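Local coordinates for protein tylactone synthase starter module and modules 1 & 2 (Streptomyces fradiae, PDB 2Z5L) that probably reduces a beta-keto group on the growing polyketide chain, as the first ketoreductase of the tylosin polyketide synthase, at residues A[127-132]-A[140-145]; A[131-136]-A[174-179]. All blocks are in the same frame, centred on the assembly; numbering follows the deposited sequence.

Contact 1: residues A[127-132]-A[140-145]; sequences ALLQAV and ARVWAL
V142 on strand 140-145 packs against V132 and L129, which sit one turn apart on helix 127-132. All three are buried, and V142 gives up more area to the contact than any other residue. Its CG2 methyl does the touching. CG2 lies anti to the carbonyl carbon, next to the backbone N, and this turns it up to the helix.

The methyl meets two partners from different directions. CG1 of V132 lies 4.2 Å from CG2 of V142. The CG2 methyl of V132 is almost as near, 4.3 Å from the same V142 methyl, so both branches of V132 bear on it. On another side, CD1 of L129 comes to 4.0 Å from CG2 of V142. Seen from CG2 of V142, CG1 of V132 and CD1 of L129 lie about 84° apart. The CB of L129 does not point straight at the strand, but with CG anti to the backbone N (chi1 -179°) its branch end comes nearer. The L129 and V142 side chains meet at a slant.

A140 adds a smaller contact two residues earlier on the strand. Its CB lies 4.4 Å from CG1 of V132. The CB of R141 points away from the helix. The NH1 of R141 is hydrogen-bonded to the backbone oxygens of P177 and W180.

The join is wholly apolar. The segment axes run antiparallel, at 179°, and come within 10.1 Å of each other. L95 and M99 of helix 88-99 also touch V132, and W180 of the next strand touches L129 and V142. This is the packing of a helix on a strand in a beta-alpha-beta unit, made of strand 107-111, helix 119-135 and strand 140-147. Such units build the Rossmann fold of the short-chain dehydrogenase/reductase family, to which this ketoreductase belongs.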
loop_
_atom_site.group_PDB
_atom_site.type_symbol
_atom_site.label_atom_id
_atom_site.label_comp_id
_atom_site.label_asym_id
_atom_site.label_seq_id
_atom_site.Cartn_x
_atom_site.Cartn_y
_atom_site.Cartn_z
ATOM N N ALA A 127 10.807 8.025 -10.053
ATOM C CA ALA A 127 11.534 8.955 -10.914
ATOM C C ALA A 127 11.686 8.394 -12.341
ATOM O O ALA A 127 11.592 9.135 -13.314
ATOM C CB ALA A 127 12.918 9.244 -10.321
ATOM N N LEU A 128 11.926 7.089 -12.451
ATOM C CA LEU A 128 12.084 6.439 -13.753
ATOM C C LEU A 128 10.801 6.542 -14.570
ATOM O O LEU A 128 10.832 6.843 -15.762
ATOM C CB LEU A 128 12.444 4.955 -13.587
ATOM C CG LEU A 128 12.312 4.030 -14.813
ATOM C CD1 LEU A 128 13.312 4.426 -15.892
ATOM C CD2 LEU A 128 12.534 2.597 -14.390
ATOM N N LEU A 129 9.673 6.263 -13.927
ATOM C CA LEU A 129 8.384 6.334 -14.604
ATOM C C LEU A 129 8.119 7.760 -15.061
ATOM O O LEU A 129 7.747 7.996 -16.219
ATOM C CB LEU A 129 7.252 5.863 -13.679
ATOM C CG LEU A 129 5.839 5.858 -14.279
ATOM C CD1 LEU A 129 5.866 5.150 -15.625
ATOM C CD2 LEU A 129 4.879 5.168 -13.327
ATOM N N GLN A 130 8.322 8.704 -14.147
ATOM C CA GLN A 130 8.122 10.122 -14.434
ATOM C C GLN A 130 8.954 10.586 -15.608
ATOM O O GLN A 130 8.506 11.418 -16.417
ATOM C CB GLN A 130 8.485 10.983 -13.225
ATOM C CG GLN A 130 7.630 10.745 -11.994
ATOM C CD GLN A 130 8.132 11.536 -10.801
ATOM O OE1 GLN A 130 9.327 11.511 -10.485
ATOM N NE2 GLN A 130 7.228 12.242 -10.130
ATOM N N ALA A 131 10.169 10.054 -15.696
ATOM C CA ALA A 131 11.083 10.424 -16.768
ATOM C C ALA A 131 10.626 9.883 -18.116
ATOM O O ALA A 131 10.739 10.570 -19.130
ATOM C CB ALA A 131 12.487 9.919 -16.446
ATOM N N VAL A 132 10.110 8.657 -18.117
ATOM C CA VAL A 132 9.639 8.029 -19.346
ATOM C C VAL A 132 8.458 8.794 -19.922
ATOM O O VAL A 132 8.317 8.939 -21.138
ATOM C CB VAL A 132 9.207 6.577 -19.102
ATOM C CG1 VAL A 132 8.579 6.012 -20.362
ATOM C CG2 VAL A 132 10.411 5.743 -18.696
ATOM N N ALA A 140 5.686 2.681 -25.409
ATOM C CA ALA A 140 6.608 2.294 -24.338
ATOM C C ALA A 140 5.864 1.576 -23.212
ATOM O O ALA A 140 4.743 1.940 -22.873
ATOM C CB ALA A 140 7.321 3.527 -23.793
ATOM N N ARG A 141 6.487 0.547 -22.650
ATOM C CA ARG A 141 5.888 -0.207 -21.550
ATOM C C ARG A 141 6.893 -0.322 -20.412
ATOM O O ARG A 141 8.008 -0.810 -20.603
ATOM C CB ARG A 141 5.470 -1.616 -22.001
ATOM C CG ARG A 141 4.248 -1.662 -22.921
ATOM C CD ARG A 141 3.006 -1.152 -22.212
ATOM N NE ARG A 141 1.883 -0.986 -23.125
ATOM C CZ ARG A 141 0.673 -0.577 -22.753
ATOM N NH1 ARG A 141 0.432 -0.295 -21.482
ATOM N NH2 ARG A 141 -0.299 -0.443 -23.649
ATOM N N VAL A 142 6.493 0.120 -19.226
ATOM C CA VAL A 142 7.381 0.059 -18.077
ATOM C C VAL A 142 7.022 -1.101 -17.177
ATOM O O VAL A 142 5.910 -1.186 -16.671
ATOM C CB VAL A 142 7.332 1.362 -17.253
ATOM C CG1 VAL A 142 8.367 1.293 -16.120
ATOM C CG2 VAL A 142 7.616 2.559 -18.155
ATOM N N TRP A 143 7.970 -2.004 -16.987
ATOM C CA TRP A 143 7.734 -3.144 -16.129
ATOM C C TRP A 143 8.694 -3.066 -14.953
ATOM O O TRP A 143 9.891 -2.881 -15.137
ATOM C CB TRP A 143 7.938 -4.443 -16.903
ATOM C CG TRP A 143 6.775 -4.791 -17.771
ATOM C CD1 TRP A 143 6.495 -4.298 -19.009
ATOM C CD2 TRP A 143 5.710 -5.685 -17.441
ATOM N NE1 TRP A 143 5.316 -4.833 -19.476
ATOM C CE2 TRP A 143 4.814 -5.688 -18.531
ATOM C CE3 TRP A 143 5.427 -6.486 -16.328
ATOM C CZ2 TRP A 143 3.647 -6.466 -18.539
ATOM C CZ3 TRP A 143 4.272 -7.256 -16.334
ATOM C CH2 TRP A 143 3.395 -7.240 -17.436
ATOM N N ALA A 144 8.163 -3.183 -13.742
ATOM C CA ALA A 144 9.002 -3.116 -12.567
ATOM C C ALA A 144 9.161 -4.498 -11.958
ATOM O O ALA A 144 8.180 -5.132 -11.554
ATOM C CB ALA A 144 8.412 -2.154 -11.546
ATOM N N LEU A 145 10.402 -4.967 -11.901
ATOM C CA LEU A 145 10.688 -6.268 -11.317
ATOM C C LEU A 145 11.052 -6.060 -9.860
ATOM O O LEU A 145 11.681 -5.067 -9.510
ATOM C CB LEU A 145 11.843 -6.946 -12.048
ATOM C CG LEU A 145 11.614 -7.179 -13.545
ATOM C CD1 LEU A 145 12.798 -7.954 -14.111
ATOM C CD2 LEU A 145 10.329 -7.925 -13.767
#

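Contact 2: residues A[131-136]-A[174-179]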
loop_
_atom_site.group_PDB
_atom_site.type_symbol
_atom_site.label_atom_id
_atom_site.label_comp_id
_atom_site.label_asym_id
_atom_site.label_seq_id
_atom_site.Cartn_x
_atom_site.Cartn_y
_atom_site.Cartn_z
ATOM N N ALA A 131 10.169 10.054 -15.696
ATOM C CA ALA A 131 11.083 10.424 -16.768
ATOM C C ALA A 131 10.626 9.883 -18.116
ATOM O O ALA A 131 10.739 10.570 -19.130
ATOM C CB ALA A 131 12.487 9.919 -16.446
ATOM N N VAL A 132 10.110 8.657 -18.117
ATOM C CA VAL A 132 9.639 8.029 -19.346
ATOM C C VAL A 132 8.458 8.794 -19.922
ATOM O O VAL A 132 8.317 8.939 -21.138
ATOM C CB VAL A 132 9.207 6.577 -19.102
ATOM C CG1 VAL A 132 8.579 6.012 -20.362
ATOM C CG2 VAL A 132 10.411 5.743 -18.696
ATOM N N SER A 133 7.609 9.277 -19.026
ATOM C CA SER A 133 6.442 10.043 -19.401
ATOM C C SER A 133 6.923 11.378 -19.964
ATOM O O SER A 133 6.425 11.844 -20.987
ATOM C CB SER A 133 5.562 10.266 -18.168
ATOM O OG SER A 133 4.366 10.950 -18.477
ATOM N N ASP A 134 7.911 11.983 -19.305
ATOM C CA ASP A 134 8.445 13.264 -19.755
ATOM C C ASP A 134 9.038 13.209 -21.166
ATOM O O ASP A 134 8.742 14.061 -22.000
ATOM C CB ASP A 134 9.515 13.782 -18.781
ATOM C CG ASP A 134 8.983 13.996 -17.371
ATOM O OD1 ASP A 134 7.849 14.512 -17.220
ATOM O OD2 ASP A 134 9.712 13.661 -16.405
ATOM N N ILE A 135 9.878 12.215 -21.426
ATOM C CA ILE A 135 10.506 12.070 -22.735
ATOM C C ILE A 135 9.476 11.982 -23.862
ATOM O O ILE A 135 9.790 12.224 -25.033
ATOM C CB ILE A 135 11.397 10.824 -22.763
ATOM C CG1 ILE A 135 12.503 10.980 -21.712
ATOM C CG2 ILE A 135 11.982 10.621 -24.150
ATOM C CD1 ILE A 135 13.409 9.785 -21.612
ATOM N N GLY A 136 8.244 11.639 -23.500
ATOM C CA GLY A 136 7.173 11.538 -24.476
ATOM C C GLY A 136 7.494 10.685 -25.692
ATOM O O GLY A 136 7.178 11.056 -26.822
ATOM N N LEU A 174 -3.381 3.090 -13.577
ATOM C CA LEU A 174 -4.579 3.909 -13.733
ATOM C C LEU A 174 -4.316 5.322 -14.228
ATOM O O LEU A 174 -5.145 5.922 -14.925
ATOM C CB LEU A 174 -5.328 3.974 -12.398
ATOM C CG LEU A 174 -5.804 2.643 -11.805
ATOM C CD1 LEU A 174 -5.969 2.786 -10.303
ATOM C CD2 LEU A 174 -7.100 2.213 -12.466
ATOM N N GLU A 175 -3.162 5.860 -13.858
ATOM C CA GLU A 175 -2.783 7.211 -14.259
ATOM C C GLU A 175 -2.158 7.302 -15.644
ATOM O O GLU A 175 -2.371 8.279 -16.376
ATOM C CB GLU A 175 -1.806 7.794 -13.248
ATOM C CG GLU A 175 -2.466 8.565 -12.149
ATOM C CD GLU A 175 -1.453 9.319 -11.331
ATOM O OE1 GLU A 175 -0.619 10.021 -11.941
ATOM O OE2 GLU A 175 -1.488 9.205 -10.090
ATOM N N LEU A 176 -1.384 6.274 -15.979
ATOM C CA LEU A 176 -0.682 6.185 -17.250
ATOM C C LEU A 176 -0.892 4.806 -17.877
ATOM O O LEU A 176 0.051 4.042 -18.032
ATOM C CB LEU A 176 0.813 6.416 -17.019
ATOM C CG LEU A 176 1.147 7.620 -16.135
ATOM C CD1 LEU A 176 2.666 7.749 -15.967
ATOM C CD2 LEU A 176 0.564 8.881 -16.775
ATOM N N PRO A 177 -2.131 4.480 -18.260
ATOM C CA PRO A 177 -2.475 3.184 -18.869
ATOM C C PRO A 177 -1.669 2.799 -20.109
ATOM O O PRO A 177 -1.360 1.630 -20.307
ATOM C CB PRO A 177 -3.958 3.339 -19.217
ATOM C CG PRO A 177 -4.439 4.371 -18.292
ATOM C CD PRO A 177 -3.305 5.364 -18.220
ATOM N N ASP A 178 -1.353 3.783 -20.943
ATOM C CA ASP A 178 -0.624 3.535 -22.177
ATOM C C ASP A 178 0.878 3.406 -21.991
ATOM O O ASP A 178 1.583 2.995 -22.911
ATOM C CB ASP A 178 -0.896 4.650 -23.182
ATOM C CG ASP A 178 -2.372 4.899 -23.389
ATOM O OD1 ASP A 178 -3.135 3.913 -23.467
ATOM O OD2 ASP A 178 -2.762 6.083 -23.479
ATOM N N ILE A 179 1.364 3.757 -20.805
ATOM C CA ILE A 179 2.791 3.696 -20.507
ATOM C C ILE A 179 3.138 2.574 -19.537
ATOM O O ILE A 179 4.107 1.839 -19.745
ATOM C CB ILE A 179 3.281 5.052 -19.918
ATOM C CG1 ILE A 179 3.221 6.141 -20.988
ATOM C CG2 ILE A 179 4.687 4.927 -19.392
ATOM C CD1 ILE A 179 3.566 7.518 -20.482
#
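I179 is the tight part of this contact and lies against V132 and S133 near the end of helix 119-135. Its two arms do different work. The CG2 methyl meets CG1 of V132 at 4.2 Å. The longer arm is extended (chi2 175°) and carries CD1 to the helix backbone, 4.0 Å from CA of S133. CD1 also lies 4.1 Å from OG of S133, a plain packing contact. The V132 and I179 side chains lie alongside each other but point opposite ways.

The other part is looser. S133 is partly exposed, and L176 reaches it more distantly, its CD1 4.4 Å from both CB and OG of S133. The turn that presents I179 is held by its own backbone, with I179 N hydrogen-bonded to L176 O at 3.1 Å. Next to S133, D134 is tied by a salt bridge to R88 of helix 88-99.

The contact sets the C-terminal turn of helix 119-135 against the loop that leaves helix 160-175 and leads into strand 180-186. L176 and I179 also touch L129 on the same helix, while helix 88-99 packs on V132 and I135.

Overall arrangement
Along the chain, helix 119-135 supplies the first segment of both contacts, which share A131 and V132. Contact 1 closes first, across the last turn of the helix and the short loop to strand 140-147. Contact 2 closes later, after the chain has run through that strand and helix 160-175 to the following loop. The segments alternate in sequence, so the two closures cross. Their centres lie about 7 Å apart. V142 N and I179 O, 3.0 Å apart, probably form a hydrogen bond between the strand of contact 1 and the loop of contact 2. Together the contacts tie one helix to the strand that follows it and to the lead-in of neighbouring strand 180-186.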